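Local coordinates for pyridoxamine 5'-phosphate oxidase family protein (Corynebacterium diphtheriae NCTC 13129, PDB 3CP3) that is of unknown function but belongs to the pyridoxamine 5'-phosphate oxidase family and so probably binds a flavin such as FMN in a split beta-barrel, at residues A[68-80]-A[90-102]. Numbering follows the deposited sequence.
Sequences LFSVNLNSDVLFE and WSVVLKGNAYVVR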
ATOM      1  N   LEU A  68       3.136  14.928  -4.532  1.00 55.14           N
ATOM      2  CA  LEU A  68       2.974  13.637  -3.876  1.00 53.18           C
ATOM      3  C   LEU A  68       4.173  13.269  -2.998  1.00 52.17           C
ATOM      4  O   LEU A  68       3.970  12.923  -1.826  1.00 52.15           O
ATOM      5  CB  LEU A  68       2.735  12.534  -4.899  1.00 52.98           C
ATOM      6  CG  LEU A  68       1.435  12.559  -5.704  1.00 52.42           C
ATOM      7  CD1 LEU A  68       1.630  11.778  -7.004  1.00 54.24           C
ATOM      8  CD2 LEU A  68       0.296  11.991  -4.875  1.00 50.93           C
ATOM      9  N   PHE A  69       5.391  13.285  -3.561  1.00 49.80           N
ATOM     10  CA  PHE A  69       6.622  13.145  -2.747  1.00 47.98           C
ATOM     11  C   PHE A  69       7.347  14.483  -2.697  1.00 46.57           C
ATOM     12  O   PHE A  69       7.879  14.922  -3.686  1.00 47.42           O
ATOM     13  CB  PHE A  69       7.564  12.005  -3.228  1.00 48.27           C
ATOM     14  CG  PHE A  69       8.749  11.737  -2.278  1.00 47.30           C
ATOM     15  CD1 PHE A  69       8.551  11.093  -1.055  1.00 46.64           C
ATOM     16  CD2 PHE A  69      10.033  12.170  -2.601  1.00 47.47           C
ATOM     17  CE1 PHE A  69       9.590  10.869  -0.180  1.00 46.14           C
ATOM     18  CE2 PHE A  69      11.078  11.958  -1.738  1.00 46.51           C
ATOM     19  CZ  PHE A  69      10.854  11.298  -0.518  1.00 46.65           C
ATOM     20  N   SER A  70       7.299  15.123  -1.538  1.00 44.26           N
ATOM     21  CA  SER A  70       7.762  16.485  -1.313  1.00 43.11           C
ATOM     22  C   SER A  70       8.951  16.427  -0.336  1.00 41.72           C
ATOM     23  O   SER A  70       9.030  15.498   0.452  1.00 40.29           O
ATOM     24  CB  SER A  70       6.637  17.237  -0.634  1.00 42.77           C
ATOM     25  OG  SER A  70       6.297  18.393  -1.345  1.00 46.36           O
ATOM     26  N   VAL A  71       9.846  17.422  -0.347  1.00 41.41           N
ATOM     27  CA  VAL A  71      10.975  17.400   0.600  1.00 40.24           C
ATOM     28  C   VAL A  71      10.574  17.455   2.084  1.00 41.05           C
ATOM     29  O   VAL A  71      11.388  17.110   2.960  1.00 39.56           O
ATOM     30  CB  VAL A  71      12.123  18.432   0.257  1.00 40.93           C
ATOM     31  CG1 VAL A  71      12.858  17.996  -1.038  1.00 41.09           C
ATOM     32  CG2 VAL A  71      11.602  19.846   0.170  1.00 37.66           C
ATOM     33  N   ASN A  72       9.332  17.878   2.375  1.00 40.73           N
ATOM     34  CA  ASN A  72       8.866  17.945   3.783  1.00 40.94           C
ATOM     35  C   ASN A  72       8.337  16.650   4.320  1.00 39.76           C
ATOM     36  O   ASN A  72       8.089  16.537   5.507  1.00 40.98           O
ATOM     37  CB  ASN A  72       7.860  19.078   4.053  1.00 42.53           C
ATOM     38  CG  ASN A  72       6.689  19.085   3.070  1.00 45.62           C
ATOM     39  OD1 ASN A  72       5.987  18.093   2.895  1.00 46.13           O
ATOM     40  ND2 ASN A  72       6.475  20.231   2.443  1.00 48.88           N
ATOM     41  N   LEU A  73       8.118  15.679   3.441  1.00 38.27           N
ATOM     42  CA  LEU A  73       7.868  14.302   3.884  1.00 36.66           C
ATOM     43  C   LEU A  73       9.185  13.747   4.441  1.00 35.61           C
ATOM     44  O   LEU A  73      10.263  14.131   4.033  1.00 35.61           O
ATOM     45  CB  LEU A  73       7.351  13.422   2.760  1.00 35.41           C
ATOM     46  CG  LEU A  73       6.133  13.933   1.943  1.00 37.60           C
ATOM     47  CD1 LEU A  73       5.908  13.029   0.738  1.00 37.89           C
ATOM     48  CD2 LEU A  73       4.921  13.942   2.808  1.00 41.76           C
ATOM     49  N   ASN A  74       9.087  12.914   5.441  1.00 34.21           N
ATOM     50  CA  ASN A  74      10.275  12.256   5.915  1.00 33.50           C
ATOM     51  C   ASN A  74      10.950  11.516   4.716  1.00 31.50           C
ATOM     52  O   ASN A  74      10.264  10.999   3.842  1.00 30.95           O
ATOM     53  CB  ASN A  74       9.817  11.303   6.980  1.00 31.86           C
ATOM     54  CG  ASN A  74      10.877  10.954   7.949  1.00 34.38           C
ATOM     55  OD1 ASN A  74      11.906  10.424   7.580  1.00 33.23           O
ATOM     56  ND2 ASN A  74      10.581  11.124   9.221  1.00 32.00           N
ATOM     57  N   SER A  75      12.275  11.439   4.696  1.00 28.60           N
ATOM     58  CA  SER A  75      12.930  10.611   3.672  1.00 27.46           C
ATOM     59  C   SER A  75      12.691   9.127   3.931  1.00 28.51           C
ATOM     60  O   SER A  75      12.817   8.284   3.022  1.00 27.89           O
ATOM     61  CB  SER A  75      14.443  10.955   3.589  1.00 27.39           C
ATOM     62  OG  SER A  75      15.129  10.437   4.742  1.00 24.13           O
ATOM     63  N   ASP A  76      12.246   8.792   5.153  1.00 28.68           N
ATOM     64  CA  ASP A  76      12.005   7.409   5.551  1.00 28.42           C
ATOM     65  C   ASP A  76      10.639   6.958   5.009  1.00 28.41           C
ATOM     66  O   ASP A  76       9.594   7.594   5.277  1.00 25.85           O
ATOM     67  CB  ASP A  76      12.040   7.314   7.118  1.00 30.27           C
ATOM     68  CG  ASP A  76      11.797   5.903   7.655  1.00 35.16           C
ATOM     69  OD1 ASP A  76      12.305   4.893   7.111  1.00 34.72           O
ATOM     70  OD2 ASP A  76      11.113   5.819   8.701  1.00 41.99           O
ATOM     71  N   VAL A  77      10.669   5.882   4.223  1.00 26.45           N
ATOM     72  CA  VAL A  77       9.500   5.437   3.453  1.00 27.77           C
ATOM     73  C   VAL A  77       9.383   3.923   3.521  1.00 28.94           C
ATOM     74  O   VAL A  77      10.340   3.213   3.919  1.00 29.27           O
ATOM     75  CB  VAL A  77       9.566   5.843   1.918  1.00 28.64           C
ATOM     76  CG1 VAL A  77       9.502   7.369   1.732  1.00 26.30           C
ATOM     77  CG2 VAL A  77      10.820   5.270   1.180  1.00 25.36           C
ATOM     78  N   LEU A  78       8.226   3.406   3.104  1.00 29.26           N
ATOM     79  CA  LEU A  78       8.148   2.019   2.736  1.00 27.21           C
ATOM     80  C   LEU A  78       7.790   1.970   1.289  1.00 28.52           C
ATOM     81  O   LEU A  78       7.152   2.897   0.780  1.00 28.71           O
ATOM     82  CB  LEU A  78       6.961   1.321   3.455  1.00 27.74           C
ATOM     83  CG  LEU A  78       6.826   1.363   4.935  1.00 29.43           C
ATOM     84  CD1 LEU A  78       5.517   0.599   5.291  1.00 28.12           C
ATOM     85  CD2 LEU A  78       8.088   0.747   5.615  1.00 31.92           C
ATOM     86  N   PHE A  79       8.154   0.887   0.637  1.00 27.74           N
ATOM     87  CA  PHE A  79       7.754   0.630  -0.738  1.00 29.58           C
ATOM     88  C   PHE A  79       7.242  -0.791  -0.820  1.00 29.38           C
ATOM     89  O   PHE A  79       7.925  -1.756  -0.367  1.00 30.62           O
ATOM     90  CB  PHE A  79       8.928   0.883  -1.717  1.00 29.68           C
ATOM     91  CG  PHE A  79       8.501   0.910  -3.171  1.00 30.31           C
ATOM     92  CD1 PHE A  79       7.894   2.034  -3.701  1.00 31.97           C
ATOM     93  CD2 PHE A  79       8.653  -0.202  -3.990  1.00 29.91           C
ATOM     94  CE1 PHE A  79       7.472   2.047  -5.040  1.00 30.87           C
ATOM     95  CE2 PHE A  79       8.220  -0.187  -5.309  1.00 27.78           C
ATOM     96  CZ  PHE A  79       7.630   0.936  -5.817  1.00 31.10           C
ATOM     97  N   GLU A  80       6.055  -0.957  -1.398  1.00 29.49           N
ATOM     98  CA  GLU A  80       5.378  -2.209  -1.371  1.00 28.74           C
ATOM     99  C   GLU A  80       4.883  -2.627  -2.751  1.00 32.60           C
ATOM    100  O   GLU A  80       4.361  -1.819  -3.539  1.00 31.66           O
ATOM    101  CB  GLU A  80       4.188  -2.199  -0.344  1.00 26.86           C
ATOM    102  CG  GLU A  80       3.571  -3.589  -0.069  1.00 28.67           C
ATOM    103  CD  GLU A  80       2.325  -3.875  -0.895  1.00 30.29           C
ATOM    104  OE1 GLU A  80       1.956  -3.010  -1.770  1.00 29.03           O
ATOM    105  OE2 GLU A  80       1.633  -4.868  -0.558  1.00 30.26           O
ATOM    106  N   TRP A  90       1.087 -12.941  -2.166  1.00 33.65           N
ATOM    107  CA  TRP A  90       2.406 -12.516  -1.630  1.00 32.33           C
ATOM    108  C   TRP A  90       2.511 -11.011  -1.628  1.00 32.55           C
ATOM    109  O   TRP A  90       1.788 -10.312  -2.388  1.00 34.31           O
ATOM    110  CB  TRP A  90       3.588 -13.097  -2.451  1.00 30.78           C
ATOM    111  CG  TRP A  90       3.651 -12.677  -3.892  1.00 28.17           C
ATOM    112  CD1 TRP A  90       3.088 -13.337  -4.967  1.00 31.07           C
ATOM    113  CD2 TRP A  90       4.302 -11.520  -4.448  1.00 27.37           C
ATOM    114  NE1 TRP A  90       3.360 -12.674  -6.114  1.00 28.21           N
ATOM    115  CE2 TRP A  90       4.094 -11.553  -5.841  1.00 30.63           C
ATOM    116  CE3 TRP A  90       5.041 -10.477  -3.909  1.00 26.59           C
ATOM    117  CZ2 TRP A  90       4.576 -10.558  -6.700  1.00 29.24           C
ATOM    118  CZ3 TRP A  90       5.534  -9.485  -4.746  1.00 28.22           C
ATOM    119  CH2 TRP A  90       5.311  -9.542  -6.145  1.00 32.68           C
ATOM    120  N   SER A  91       3.391 -10.493  -0.768  1.00 31.38           N
ATOM    121  CA  SER A  91       3.739  -9.079  -0.782  1.00 30.51           C
ATOM    122  C   SER A  91       5.191  -8.940  -0.434  1.00 28.56           C
ATOM    123  O   SER A  91       5.721  -9.776   0.291  1.00 28.05           O
ATOM    124  CB  SER A  91       2.956  -8.292   0.290  1.00 31.56           C
ATOM    125  OG  SER A  91       3.227  -8.844   1.572  1.00 35.61           O
ATOM    126  N   VAL A  92       5.816  -7.874  -0.907  1.00 27.65           N
ATOM    127  CA  VAL A  92       7.191  -7.571  -0.569  1.00 28.11           C
ATOM    128  C   VAL A  92       7.142  -6.102  -0.095  1.00 30.59           C
ATOM    129  O   VAL A  92       6.528  -5.265  -0.794  1.00 31.07           O
ATOM    130  CB  VAL A  92       8.113  -7.715  -1.780  1.00 26.01           C
ATOM    131  CG1 VAL A  92       9.588  -7.163  -1.450  1.00 25.95           C
ATOM    132  CG2 VAL A  92       8.180  -9.249  -2.192  1.00 27.29           C
ATOM    133  N   VAL A  93       7.732  -5.848   1.070  1.00 30.15           N
ATOM    134  CA  VAL A  93       7.833  -4.488   1.651  1.00 29.88           C
ATOM    135  C   VAL A  93       9.310  -4.140   1.761  1.00 31.26           C
ATOM    136  O   VAL A  93      10.126  -4.868   2.429  1.00 29.64           O
ATOM    137  CB  VAL A  93       7.164  -4.439   3.023  1.00 29.43           C
ATOM    138  CG1 VAL A  93       7.371  -3.012   3.772  1.00 31.11           C
ATOM    139  CG2 VAL A  93       5.727  -4.779   2.911  1.00 28.60           C
ATOM    140  N   LEU A  94       9.671  -3.019   1.161  1.00 30.57           N
ATOM    141  CA  LEU A  94      10.990  -2.477   1.379  1.00 31.38           C
ATOM    142  C   LEU A  94      10.923  -1.333   2.398  1.00 32.50           C
ATOM    143  O   LEU A  94      10.003  -0.483   2.332  1.00 32.94           O
ATOM    144  CB  LEU A  94      11.581  -2.004   0.041  1.00 30.67           C
ATOM    145  CG  LEU A  94      11.502  -2.929  -1.148  1.00 33.54           C
ATOM    146  CD1 LEU A  94      12.189  -2.198  -2.302  1.00 34.69           C
ATOM    147  CD2 LEU A  94      12.238  -4.280  -0.810  1.00 33.18           C
ATOM    148  N   LYS A  95      11.850  -1.318   3.367  1.00 31.43           N
ATOM    149  CA  LYS A  95      12.066  -0.123   4.170  1.00 32.17           C
ATOM    150  C   LYS A  95      13.252   0.637   3.607  1.00 31.93           C
ATOM    151  O   LYS A  95      14.277   0.025   3.316  1.00 32.24           O
ATOM    152  CB  LYS A  95      12.398  -0.477   5.595  1.00 32.90           C
ATOM    153  CG  LYS A  95      11.227  -1.076   6.370  1.00 37.93           C
ATOM    154  CD  LYS A  95      11.510  -0.928   7.868  1.00 40.99           C
ATOM    155  CE  LYS A  95      10.602  -1.818   8.734  1.00 48.84           C
ATOM    156  NZ  LYS A  95       9.143  -1.484   8.580  1.00 49.15           N
ATOM    157  N   GLY A  96      13.134   1.967   3.479  1.00 31.33           N
ATOM    158  CA  GLY A  96      14.277   2.713   3.019  1.00 31.49           C
ATOM    159  C   GLY A  96      14.165   4.207   3.144  1.00 30.91           C
ATOM    160  O   GLY A  96      13.320   4.712   3.899  1.00 31.14           O
ATOM    161  N   ASN A  97      15.087   4.893   2.475  1.00 30.00           N
ATOM    162  CA  ASN A  97      15.105   6.352   2.444  1.00 28.91           C
ATOM    163  C   ASN A  97      15.052   6.833   1.024  1.00 27.34           C
ATOM    164  O   ASN A  97      15.832   6.333   0.164  1.00 26.72           O
ATOM    165  CB  ASN A  97      16.310   6.925   3.167  1.00 28.54           C
ATOM    166  CG  ASN A  97      16.261   6.631   4.671  1.00 30.11           C
ATOM    167  OD1 ASN A  97      16.640   5.557   5.082  1.00 31.50           O
ATOM    168  ND2 ASN A  97      15.787   7.583   5.485  1.00 25.46           N
ATOM    169  N   ALA A  98      14.117   7.759   0.767  1.00 25.72           N
ATOM    170  CA  ALA A  98      13.864   8.207  -0.609  1.00 27.92           C
ATOM    171  C   ALA A  98      14.426   9.633  -0.783  1.00 27.48           C
ATOM    172  O   ALA A  98      14.191  10.517   0.083  1.00 26.85           O
ATOM    173  CB  ALA A  98      12.376   8.191  -0.921  1.00 27.59           C
ATOM    174  N   TYR A  99      15.147   9.861  -1.886  1.00 27.70           N
ATOM    175  CA  TYR A  99      15.685  11.178  -2.198  1.00 28.85           C
ATOM    176  C   TYR A  99      15.508  11.482  -3.674  1.00 29.67           C
ATOM    177  O   TYR A  99      15.686  10.584  -4.494  1.00 29.91           O
ATOM    178  CB  TYR A  99      17.206  11.281  -1.907  1.00 27.63           C
ATOM    179  CG  TYR A  99      17.628  10.621  -0.605  1.00 29.28           C
ATOM    180  CD1 TYR A  99      17.454  11.268   0.645  1.00 26.54           C
ATOM    181  CD2 TYR A  99      18.186   9.339  -0.617  1.00 27.65           C
ATOM    182  CE1 TYR A  99      17.834  10.634   1.830  1.00 29.20           C
ATOM    183  CE2 TYR A  99      18.574   8.701   0.576  1.00 29.90           C
ATOM    184  CZ  TYR A  99      18.421   9.369   1.777  1.00 27.95           C
ATOM    185  OH  TYR A  99      18.806   8.718   2.913  1.00 29.63           O
ATOM    186  N   VAL A 100      15.185  12.737  -3.996  1.00 30.47           N
ATOM    187  CA  VAL A 100      15.271  13.220  -5.398  1.00 31.22           C
ATOM    188  C   VAL A 100      16.715  13.065  -5.899  1.00 31.01           C
ATOM    189  O   VAL A 100      17.631  13.329  -5.149  1.00 30.02           O
ATOM    190  CB  VAL A 100      14.787  14.671  -5.521  1.00 31.93           C
ATOM    191  CG1 VAL A 100      14.886  15.127  -6.945  1.00 29.62           C
ATOM    192  CG2 VAL A 100      13.347  14.783  -5.065  1.00 31.60           C
ATOM    193  N   VAL A 101      16.980  12.717  -7.172  0.50 30.83           N
ATOM    194  CA  VAL A 101      18.361  12.228  -7.610  0.50 30.67           C
ATOM    195  C   VAL A 101      19.651  13.172  -7.709  0.50 30.90           C
ATOM    196  O   VAL A 101      20.780  12.796  -7.325  0.50 29.96           O
ATOM    197  CB  VAL A 101      18.194  11.272  -8.856  0.50 31.17           C
ATOM    198  CG1 VAL A 101      19.475  11.039  -9.611  0.50 28.78           C
ATOM    199  CG2 VAL A 101      17.594   9.929  -8.386  0.50 29.47           C
ATOM    200  N   ARG A 102      19.504  14.381  -8.225  0.50 31.29           N
ATOM    201  CA  ARG A 102      20.627  15.360  -8.215  0.50 31.09           C
ATOM    202  C   ARG A 102      21.881  15.117  -9.097  0.50 31.83           C
ATOM    203  O   ARG A 102      22.270  16.016  -9.825  0.50 32.79           O
ATOM    204  CB  ARG A 102      21.048  15.694  -6.772  0.50 30.62           C
ATOM    205  CG  ARG A 102      19.884  15.747  -5.740  0.50 29.38           C
ATOM    206  CD  ARG A 102      19.943  14.605  -4.749  0.50 20.55           C
ATOM    207  NE  ARG A 102      18.832  14.671  -3.790  0.50 22.85           N
ATOM    208  CZ  ARG A 102      18.932  14.599  -2.468  0.50 24.73           C
ATOM    209  NH1 ARG A 102      17.806  14.716  -1.781  0.50 22.69           N
ATOM    210  NH2 ARG A 102      20.136  14.466  -1.819  0.50 20.60           N
TER
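Val77 pairs with Gly96, and Phe79 with Leu94, as the hydrogen-bonded pairs of an antiparallel beta hairpin, strands 76-83 and 89-100, within the curled sheet expected of an FMN-binding split barrel. Each pair is joined by two backbone bonds; the shortest runs from Leu94 N to Phe79 O (2.6 Å). On the apolar face of Val77 and Phe79, packing is tight around buried Ala98. Its CB fits between Val77 and the Phe69 ring: Ala98 CB is 3.9 Å from Val77 CG2, and Phe69 CZ lies 3.5 Å from Ala98 CB, while Ala98 O approaches the edge of that ring. Phe69 CG stands anti to its own backbone N (chi1 -172°), carrying the ring from the preceding loop onto the strand; Leu32 backs both Phe69 and Val77.

The other face meets the second subunit and is more polar. Leu78 and Lys95 lie side by side, Leu78 CD2 3.7 Å from Lys95 CG, and both pack on Leu40 of the second subunit; Lys95 NZ forms a salt bridge with Asp39 of that subunit. Asp76 and Asn97 share Arg132, and Glu80 is paired with Arg31.

Contact is looser at the partly exposed end, where Tyr99 CE1 merely touches Ser75 CB (3.8 Å). Side-chain bonds here join the backbone pairing: Ser75 O still accepts from Ala98 N, and an Asx turn at Asn74 holds Asp76 N. The Asn97 amide donates within its own plane, ND2 lying 3.0 Å from Ser75 OG at an N-H...O angle of 165°.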